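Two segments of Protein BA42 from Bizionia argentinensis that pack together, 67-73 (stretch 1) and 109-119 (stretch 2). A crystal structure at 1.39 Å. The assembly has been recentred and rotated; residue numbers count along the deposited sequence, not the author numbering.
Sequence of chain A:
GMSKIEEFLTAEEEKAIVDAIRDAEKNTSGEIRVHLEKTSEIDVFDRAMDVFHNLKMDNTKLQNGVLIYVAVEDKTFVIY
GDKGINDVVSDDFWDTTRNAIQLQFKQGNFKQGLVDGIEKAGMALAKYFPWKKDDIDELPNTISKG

Stretch 1, residues 67-73: LIYVAVE
Stretch 2, residues 109-119: NFKQGLVDGIE

Residues 67–71 form an extended strand, with phi/psi running from -106°/129° at Leu 67 through -97°/102° at Ile 68 to -125°/131° at Val 70, and Val 72 and Glu 73 leave the strand, with phi/psi near -65°/-35°. Residues 110–119 form a regular α-helix, held by i to i+4 bonds such as Leu 114 N to Phe 110 O (3.2 Å) and Ile 118 N to Leu 114 O (2.9 Å). The helix runs nearly antiparallel to the strand, at 158°, with the axes 10.7 Å apart at closest approach. Ile 68 CA lies 8.4 Å from Leu 114 CA, and Val 72 CA lies 9.2 Å from Phe 110 CA.

No hydrogen bond crosses the interface; 246 Å² is buried, both sides summed, almost all of it on apolar side chains. Strand alternation directs Ile 68 and Val 70 toward the helix and Tyr 69 and Ala 71 away from it. On the helix, Phe 110, Leu 114 and Ile 118, spaced one turn apart, supply the matching surface.

Leu 114 (m, t) leaves its backbone sideways, yet its tip reaches inward to touch both strand residues: CD2 is 4.0 Å from Ile 68 CG2 and 4.0 Å from Val 70 CG2. The CG1–CD1 arm of Ile 68 (m, t) reaches toward the helix, placing CD1 3.9 Å from Ile 118 CG1; Ile 118 is also m, t. The tip of this arm faces Gly 117, whose bare backbone leaves room beneath it; a CB there would lie 4.3 Å from Ile 68 CD1 without clashing, but would be crowded by Gly 113 O at 3.2 Å.

At the other end, Phe 110 (chi1 t, chi2 69°) points toward the strand. Val 70 (t) meets the ring edge, CG1 to Phe 110 CE1 at 3.9 Å, while Val 72 (t), directed sideways, brings CG2 obliquely within 3.8 Å of Phe 110 CZ.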

# COMPACT_ATOMS: atom_id res chain seq x y z
N LEU A 67 2.92 2.86 -1.62
CA LEU A 67 1.65 3.47 -1.28
C LEU A 67 0.55 2.76 -2.05
O LEU A 67 0.63 2.62 -3.28
CB LEU A 67 1.64 4.96 -1.70
CG LEU A 67 0.33 5.70 -1.46
CD1 LEU A 67 -0.02 5.76 0.02
CD2 LEU A 67 0.42 7.11 -2.01
N ILE A 68 -0.49 2.33 -1.34
CA ILE A 68 -1.75 1.89 -1.89
C ILE A 68 -2.68 3.09 -1.79
O ILE A 68 -3.16 3.45 -0.73
CB ILE A 68 -2.33 0.68 -1.18
CG1 ILE A 68 -1.35 -0.49 -1.27
CG2 ILE A 68 -3.71 0.30 -1.77
CD1 ILE A 68 -1.77 -1.72 -0.40
N TYR A 69 -2.85 3.75 -2.92
CA TYR A 69 -3.68 4.94 -3.04
C TYR A 69 -5.08 4.57 -3.51
O TYR A 69 -5.20 3.89 -4.53
CB TYR A 69 -3.01 5.90 -4.04
CG TYR A 69 -3.89 7.04 -4.47
CD1 TYR A 69 -4.76 6.90 -5.54
CD2 TYR A 69 -3.90 8.23 -3.76
CE1 TYR A 69 -5.64 7.91 -5.88
CE2 TYR A 69 -4.72 9.28 -4.16
CZ TYR A 69 -5.67 9.07 -5.15
OH TYR A 69 -6.52 10.04 -5.61
N VAL A 70 -6.09 5.00 -2.80
CA VAL A 70 -7.47 4.73 -3.16
C VAL A 70 -8.30 5.99 -3.29
O VAL A 70 -8.31 6.81 -2.39
CB VAL A 70 -8.13 3.76 -2.17
CG1 VAL A 70 -9.51 3.33 -2.66
CG2 VAL A 70 -7.24 2.55 -1.90
N ALA A 71 -9.04 6.08 -4.41
CA ALA A 71 -10.04 7.10 -4.67
C ALA A 71 -11.37 6.40 -4.38
O ALA A 71 -11.82 5.60 -5.19
CB ALA A 71 -9.96 7.57 -6.12
N VAL A 72 -11.95 6.68 -3.21
CA VAL A 72 -13.10 5.91 -2.70
C VAL A 72 -14.41 6.10 -3.47
O VAL A 72 -15.13 5.11 -3.63
CB VAL A 72 -13.27 6.08 -1.18
CG1 VAL A 72 -14.40 5.18 -0.66
CG2 VAL A 72 -11.96 5.76 -0.45
N GLU A 73 -14.70 7.29 -4.00
CA GLU A 73 -15.95 7.49 -4.78
C GLU A 73 -15.99 6.63 -6.05
O GLU A 73 -17.06 6.14 -6.40
CB GLU A 73 -16.17 8.95 -5.13
N ASN A 109 -16.34 -5.39 -0.70
CA ASN A 109 -15.60 -5.73 0.52
C ASN A 109 -14.38 -4.84 0.58
O ASN A 109 -13.27 -5.26 0.29
CB ASN A 109 -15.21 -7.19 0.49
CG ASN A 109 -16.36 -8.15 0.44
OD1 ASN A 109 -17.46 -7.85 0.91
ND2 ASN A 109 -16.11 -9.34 -0.11
N PHE A 110 -14.60 -3.58 0.93
CA PHE A 110 -13.56 -2.57 0.94
C PHE A 110 -12.42 -2.88 1.91
O PHE A 110 -11.26 -2.92 1.51
CB PHE A 110 -14.20 -1.21 1.22
CG PHE A 110 -13.29 -0.03 1.07
CD1 PHE A 110 -12.83 0.35 -0.19
CD2 PHE A 110 -12.99 0.78 2.15
CE1 PHE A 110 -11.99 1.46 -0.33
CE2 PHE A 110 -12.18 1.91 1.99
CZ PHE A 110 -11.65 2.21 0.77
N LYS A 111 -12.74 -3.14 3.17
CA LYS A 111 -11.73 -3.51 4.16
C LYS A 111 -10.96 -4.74 3.71
O LYS A 111 -9.73 -4.75 3.69
CB LYS A 111 -12.36 -3.75 5.56
CG LYS A 111 -11.36 -4.19 6.64
CD LYS A 111 -11.79 -5.43 7.40
CE LYS A 111 -11.60 -6.71 6.64
NZ LYS A 111 -12.08 -7.88 7.42
N GLN A 112 -11.68 -5.79 3.29
CA GLN A 112 -11.00 -7.02 2.91
C GLN A 112 -10.08 -6.86 1.71
O GLN A 112 -9.03 -7.50 1.64
CB GLN A 112 -12.00 -8.17 2.66
CG GLN A 112 -11.36 -9.53 2.80
CD GLN A 112 -10.83 -9.77 4.20
OE1 GLN A 112 -11.54 -9.57 5.19
NE2 GLN A 112 -9.57 -10.14 4.32
N GLY A 113 -10.45 -6.02 0.77
CA GLY A 113 -9.58 -5.74 -0.36
C GLY A 113 -8.26 -5.15 0.08
O GLY A 113 -7.19 -5.52 -0.39
N LEU A 114 -8.33 -4.18 1.02
CA LEU A 114 -7.09 -3.58 1.48
C LEU A 114 -6.28 -4.57 2.28
O LEU A 114 -5.07 -4.66 2.09
CB LEU A 114 -7.40 -2.35 2.32
CG LEU A 114 -7.95 -1.17 1.49
CD1 LEU A 114 -8.41 -0.04 2.39
CD2 LEU A 114 -6.89 -0.66 0.49
N VAL A 115 -6.90 -5.34 3.17
CA VAL A 115 -6.15 -6.33 3.95
C VAL A 115 -5.48 -7.34 3.03
O VAL A 115 -4.30 -7.67 3.20
CB VAL A 115 -7.07 -7.03 4.95
CG1 VAL A 115 -6.43 -8.30 5.54
CG2 VAL A 115 -7.47 -6.06 6.06
N ASP A 116 -6.24 -7.86 2.07
CA ASP A 116 -5.70 -8.86 1.14
C ASP A 116 -4.59 -8.33 0.25
O ASP A 116 -3.59 -9.02 0.01
CB ASP A 116 -6.81 -9.44 0.26
CG ASP A 116 -7.79 -10.32 1.00
OD1 ASP A 116 -7.56 -10.61 2.22
OD2 ASP A 116 -8.78 -10.73 0.38
N GLY A 117 -4.72 -7.07 -0.18
CA GLY A 117 -3.68 -6.44 -0.96
C GLY A 117 -2.43 -6.23 -0.15
O GLY A 117 -1.33 -6.45 -0.64
N ILE A 118 -2.58 -5.79 1.12
CA ILE A 118 -1.44 -5.57 1.98
C ILE A 118 -0.69 -6.89 2.19
O ILE A 118 0.54 -6.94 2.12
CB ILE A 118 -1.89 -4.92 3.30
CG1 ILE A 118 -2.33 -3.44 3.06
CG2 ILE A 118 -0.79 -5.04 4.40
CD1 ILE A 118 -3.19 -2.88 4.12
N GLU A 119 -1.43 -7.96 2.46
CA GLU A 119 -0.79 -9.26 2.66
C GLU A 119 -0.02 -9.70 1.41
O GLU A 119 1.13 -10.13 1.49
CB GLU A 119 -1.83 -10.31 3.04
CG GLU A 119 -1.24 -11.69 3.27
CD GLU A 119 -2.24 -12.77 3.63
OE1 GLU A 119 -3.36 -12.77 3.06
OE2 GLU A 119 -1.88 -13.66 4.44